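PDB 5NO8: Baccell_00875 from Bacteroides cellulosilyticus DSM 14838, which probably acts as a polysaccharide lyase that removes the L-rhamnose capping glucuronic acid on complex arabinogalactan proteins. Local coordinates for residues 444-449 with 483-488; 449-454 with 478-483. All coordinates share one frame; numbering follows the deposited sequence.

Contacts 1 and 2 lie side by side along a single antiparallel helix pair, 448-465 and 469-485, with their centres about 7 Å apart. Along the chain the order is 444-449, 449-454, 478-483, 483-488, so contact 2 is nested inside the loop that contact 1 closes. Contact 1 joins the beginning of the first helix, with the loop leading into it, to the end of the second; contact 2 continues the seam one turn further in. Tyr449 and Gln483 belong to both, and packing of Phe485 CE1 on Tyr451 CE1 at 3.7 Å makes the seam continuous. Together they form one seam between two neighbouring helices of the helical domain, well away from the N-terminal β-sheets.

Contact 1 of 2, residues 444-449 with 483-488; sequences NRNRGY and QQFGYG
With CG anti to its carbonyl carbon (chi1 -63°) and its ring turned to chi2 86°, Phe485 reaches from the last turn of helix 469-485 onto the backbone at the start of helix 448-465. Asn446, CG anti to its backbone N, sets its amide plane perpendicular to the phenyl ring. Gly448 CA sits over one ring face in a CH-pi contact, 3.7 Å from the Phe485 centroid and 13° off the ring normal. Gly448 N lies 3.4 Å from Phe485 CZ, while Asn446 O comes up to the ring edge, 3.5 Å from the same CZ. Gly448 is what lets the ring come so close: a CB would be in tight contact with Phe485 CD2. An alanine in place of Phe485 would remove the ring and with it the CH-pi contact and the edge packing, and would probably leave the start of helix 448-465 less firmly held. Arg447 points the other way, its guanidinium held by salt bridges to Glu394 and Glu537. Arg445 NH2 lies 3.5 Å above the centre of the Arg447 guanidinium plane, and Tyr449 CB covers the opposite face; Asp388 pairs with Arg445 and would offset some of the like charge. Gly486, with positive phi, takes the chain out of the helix at the open end of an antiparallel α-hairpin, consistent with an α/α toroid as in many polysaccharide lyases.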
# COMPACT_ATOMS: atom_id res chain seq x y z
N ASN A 444 14.70 4.74 -25.94
CA ASN A 444 13.56 4.22 -25.19
C ASN A 444 12.52 5.32 -24.95
O ASN A 444 12.58 6.39 -25.57
CB ASN A 444 14.04 3.53 -23.90
CG ASN A 444 13.27 2.27 -23.61
OD1 ASN A 444 12.06 2.30 -23.33
ND2 ASN A 444 13.95 1.14 -23.71
N ARG A 445 11.56 5.08 -24.06
CA ARG A 445 10.36 5.90 -24.00
C ARG A 445 10.58 7.37 -23.55
O ARG A 445 11.47 7.67 -22.72
CB ARG A 445 9.28 5.23 -23.13
CG ARG A 445 9.59 5.23 -21.63
CD ARG A 445 8.65 4.34 -20.85
NE ARG A 445 9.09 4.18 -19.46
CZ ARG A 445 8.55 3.35 -18.57
NH1 ARG A 445 7.51 2.58 -18.89
NH2 ARG A 445 9.04 3.29 -17.32
N ASN A 446 9.76 8.26 -24.10
CA ASN A 446 9.72 9.65 -23.74
C ASN A 446 8.46 9.78 -22.89
O ASN A 446 7.35 9.80 -23.42
CB ASN A 446 9.70 10.53 -25.00
CG ASN A 446 9.67 12.01 -24.70
OD1 ASN A 446 9.78 12.44 -23.56
ND2 ASN A 446 9.50 12.82 -25.75
N ARG A 447 8.63 9.85 -21.57
CA ARG A 447 7.55 9.64 -20.60
C ARG A 447 7.40 10.86 -19.69
O ARG A 447 8.37 11.32 -19.11
CB ARG A 447 7.92 8.39 -19.80
CG ARG A 447 7.12 8.07 -18.55
CD ARG A 447 7.86 6.98 -17.81
NE ARG A 447 7.15 6.40 -16.67
CZ ARG A 447 7.71 6.07 -15.50
NH1 ARG A 447 6.96 5.50 -14.56
NH2 ARG A 447 9.01 6.31 -15.24
N GLY A 448 6.17 11.35 -19.53
CA GLY A 448 5.93 12.64 -18.88
C GLY A 448 6.37 12.71 -17.42
O GLY A 448 6.80 13.76 -16.95
N TYR A 449 6.25 11.59 -16.73
CA TYR A 449 6.65 11.47 -15.32
C TYR A 449 8.10 11.90 -15.14
O TYR A 449 8.44 12.59 -14.17
CB TYR A 449 6.50 10.02 -14.82
CG TYR A 449 5.06 9.54 -14.63
CD1 TYR A 449 4.30 10.01 -13.57
CD2 TYR A 449 4.49 8.58 -15.48
CE1 TYR A 449 3.00 9.57 -13.36
CE2 TYR A 449 3.18 8.12 -15.27
CZ TYR A 449 2.44 8.63 -14.21
OH TYR A 449 1.15 8.22 -13.96
N GLN A 483 4.87 21.45 -23.40
CA GLN A 483 4.83 21.47 -24.88
C GLN A 483 4.39 20.12 -25.46
O GLN A 483 3.54 20.07 -26.35
CB GLN A 483 6.21 21.85 -25.46
CG GLN A 483 6.26 22.04 -26.99
CD GLN A 483 6.76 20.81 -27.76
OE1 GLN A 483 7.90 20.36 -27.58
NE2 GLN A 483 5.91 20.28 -28.65
N GLN A 484 4.96 19.03 -24.93
CA GLN A 484 4.79 17.71 -25.51
C GLN A 484 3.58 16.96 -24.99
O GLN A 484 2.95 16.21 -25.75
CB GLN A 484 6.02 16.85 -25.26
CG GLN A 484 7.29 17.35 -25.90
CD GLN A 484 8.49 16.54 -25.46
OE1 GLN A 484 9.18 16.91 -24.50
NE2 GLN A 484 8.75 15.45 -26.15
N PHE A 485 3.29 17.11 -23.70
CA PHE A 485 2.26 16.30 -23.04
C PHE A 485 1.01 17.06 -22.70
O PHE A 485 0.05 16.46 -22.28
CB PHE A 485 2.84 15.65 -21.75
CG PHE A 485 3.97 14.69 -22.02
CD1 PHE A 485 5.27 15.14 -22.13
CD2 PHE A 485 3.72 13.33 -22.15
CE1 PHE A 485 6.31 14.26 -22.38
CE2 PHE A 485 4.74 12.45 -22.42
CZ PHE A 485 6.05 12.90 -22.52
N GLY A 486 1.01 18.38 -22.89
CA GLY A 486 -0.14 19.21 -22.54
C GLY A 486 -0.23 19.45 -21.04
O GLY A 486 0.73 19.21 -20.31
N TYR A 487 -1.41 19.87 -20.60
CA TYR A 487 -1.66 20.39 -19.25
C TYR A 487 -2.37 19.46 -18.27
O TYR A 487 -2.43 19.75 -17.08
CB TYR A 487 -2.40 21.72 -19.38
CG TYR A 487 -1.48 22.77 -19.94
CD1 TYR A 487 -0.54 23.38 -19.12
CD2 TYR A 487 -1.48 23.09 -21.30
CE1 TYR A 487 0.35 24.32 -19.62
CE2 TYR A 487 -0.60 24.04 -21.81
CZ TYR A 487 0.31 24.65 -20.96
OH TYR A 487 1.21 25.58 -21.41
N GLY A 488 -2.90 18.33 -18.73
CA GLY A 488 -3.71 17.45 -17.87
C GLY A 488 -3.05 16.13 -17.53
O GLY A 488 -3.77 15.16 -17.28

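Contact 2 of 2, residues 449-454 with 478-483; sequences YNYMWV and LKSMFQ
Met452 CE is wedged between two side chains of the facing helix, tight at 3.4 Å from Met481 CG and at 3.5 Å from Leu478 CD2. Bends at chi2 (-48°) and chi3 (91°) swing this methyl across the gap, and Met452 crosses both partners at about a right angle. Beside it Met481, its CG anti to the backbone N, runs obliquely to Tyr451: Tyr451 CB is 3.6 Å from Met481 CG, and Met481 CB approaches the base of the ring. Further along the same ring, Ser480 OG stands at the edge, 3.6 Å from Tyr451 CE2. The contact is the apolar packing of an antiparallel α-hairpin; the axes of the two short segments approach to 9.3 Å at 164°, and Tyr451 and Met481 have the nearest CA atoms. Polar groups line one side of this packing. Tyr451 OH is hydrogen-bonded to the backbone N of Thr436 and probably to the side chain of Asn446, and Ser480 OG probably bonds to the side chain of Gln484 and weakly to Tyr434 O. Leu478 also packs on Ala455 and Phe459 further along helix 448-465, and on Leu515 of helix 509-529, which also receives the Phe482 ring.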
# COMPACT_ATOMS: atom_id res chain seq x y z
N TYR A 449 6.25 11.59 -16.73
CA TYR A 449 6.65 11.47 -15.32
C TYR A 449 8.10 11.90 -15.14
O TYR A 449 8.44 12.59 -14.17
CB TYR A 449 6.50 10.02 -14.82
CG TYR A 449 5.06 9.54 -14.63
CD1 TYR A 449 4.30 10.01 -13.57
CD2 TYR A 449 4.49 8.58 -15.48
CE1 TYR A 449 3.00 9.57 -13.36
CE2 TYR A 449 3.18 8.12 -15.27
CZ TYR A 449 2.44 8.63 -14.21
OH TYR A 449 1.15 8.22 -13.96
N ASN A 450 8.96 11.51 -16.08
CA ASN A 450 10.39 11.66 -15.92
C ASN A 450 10.81 13.12 -15.86
O ASN A 450 11.79 13.45 -15.20
CB ASN A 450 11.16 10.95 -17.03
CG ASN A 450 10.92 9.45 -17.06
OD1 ASN A 450 10.37 8.87 -16.11
ND2 ASN A 450 11.37 8.81 -18.13
N TYR A 451 10.05 14.00 -16.52
CA TYR A 451 10.38 15.43 -16.59
C TYR A 451 10.24 16.15 -15.26
O TYR A 451 10.99 17.09 -14.96
CB TYR A 451 9.47 16.14 -17.59
CG TYR A 451 9.75 15.78 -19.04
CD1 TYR A 451 9.40 14.52 -19.54
CD2 TYR A 451 10.35 16.70 -19.91
CE1 TYR A 451 9.65 14.18 -20.85
CE2 TYR A 451 10.60 16.37 -21.24
CZ TYR A 451 10.25 15.11 -21.71
OH TYR A 451 10.50 14.75 -23.01
N MET A 452 9.23 15.76 -14.47
CA MET A 452 8.98 16.39 -13.17
C MET A 452 10.13 16.15 -12.22
O MET A 452 10.50 17.03 -11.45
CB MET A 452 7.72 15.85 -12.52
CG MET A 452 6.44 16.05 -13.32
SD MET A 452 6.24 17.75 -13.94
CE MET A 452 7.01 17.65 -15.54
N TRP A 453 10.67 14.94 -12.28
CA TRP A 453 11.72 14.50 -11.35
C TRP A 453 13.06 15.11 -11.74
O TRP A 453 13.81 15.54 -10.87
CB TRP A 453 11.79 12.99 -11.31
CG TRP A 453 10.49 12.34 -10.89
CD1 TRP A 453 9.58 12.82 -9.98
CD2 TRP A 453 9.96 11.12 -11.39
NE1 TRP A 453 8.53 11.96 -9.88
CE2 TRP A 453 8.73 10.90 -10.74
CE3 TRP A 453 10.41 10.18 -12.33
CZ2 TRP A 453 7.94 9.77 -10.99
CZ3 TRP A 453 9.62 9.06 -12.59
CH2 TRP A 453 8.40 8.87 -11.90
N VAL A 454 13.33 15.19 -13.05
CA VAL A 454 14.49 15.92 -13.53
C VAL A 454 14.42 17.39 -13.14
O VAL A 454 15.40 17.95 -12.68
CB VAL A 454 14.69 15.76 -15.06
CG1 VAL A 454 15.73 16.77 -15.58
CG2 VAL A 454 15.16 14.36 -15.36
N LEU A 478 10.41 21.78 -17.53
CA LEU A 478 8.97 21.83 -17.33
C LEU A 478 8.24 22.34 -18.59
O LEU A 478 7.16 21.84 -18.92
CB LEU A 478 8.60 22.67 -16.12
CG LEU A 478 8.96 22.07 -14.75
CD1 LEU A 478 8.58 23.06 -13.66
CD2 LEU A 478 8.28 20.72 -14.55
N LYS A 479 8.84 23.30 -19.29
CA LYS A 479 8.24 23.81 -20.54
C LYS A 479 8.21 22.75 -21.64
O LYS A 479 7.23 22.64 -22.35
CB LYS A 479 8.99 25.05 -21.03
CG LYS A 479 8.87 26.26 -20.11
CD LYS A 479 7.45 26.74 -19.84
CE LYS A 479 6.68 27.08 -21.13
NZ LYS A 479 5.58 28.05 -20.87
N SER A 480 9.31 22.01 -21.78
CA SER A 480 9.41 20.90 -22.71
C SER A 480 8.35 19.86 -22.41
O SER A 480 7.75 19.29 -23.33
CB SER A 480 10.80 20.27 -22.64
OG SER A 480 10.95 19.17 -23.52
N MET A 481 8.11 19.62 -21.11
CA MET A 481 7.06 18.70 -20.72
C MET A 481 5.67 19.21 -21.12
O MET A 481 4.94 18.49 -21.79
CB MET A 481 7.13 18.39 -19.22
CG MET A 481 6.28 17.17 -18.84
SD MET A 481 4.56 17.64 -18.62
CE MET A 481 3.86 16.10 -17.98
N PHE A 482 5.32 20.44 -20.76
CA PHE A 482 4.01 21.01 -21.14
C PHE A 482 3.81 21.11 -22.67
O PHE A 482 2.71 20.87 -23.16
CB PHE A 482 3.80 22.40 -20.53
CG PHE A 482 3.75 22.41 -19.02
CD1 PHE A 482 2.93 21.53 -18.32
CD2 PHE A 482 4.51 23.32 -18.30
CE1 PHE A 482 2.87 21.55 -16.94
CE2 PHE A 482 4.46 23.34 -16.91
CZ PHE A 482 3.65 22.45 -16.23
N GLN A 483 4.87 21.45 -23.40
CA GLN A 483 4.83 21.47 -24.88
C GLN A 483 4.39 20.12 -25.46
O GLN A 483 3.54 20.07 -26.35
CB GLN A 483 6.21 21.85 -25.46
CG GLN A 483 6.26 22.04 -26.99
CD GLN A 483 6.76 20.81 -27.76
OE1 GLN A 483 7.90 20.36 -27.58
NE2 GLN A 483 5.91 20.28 -28.65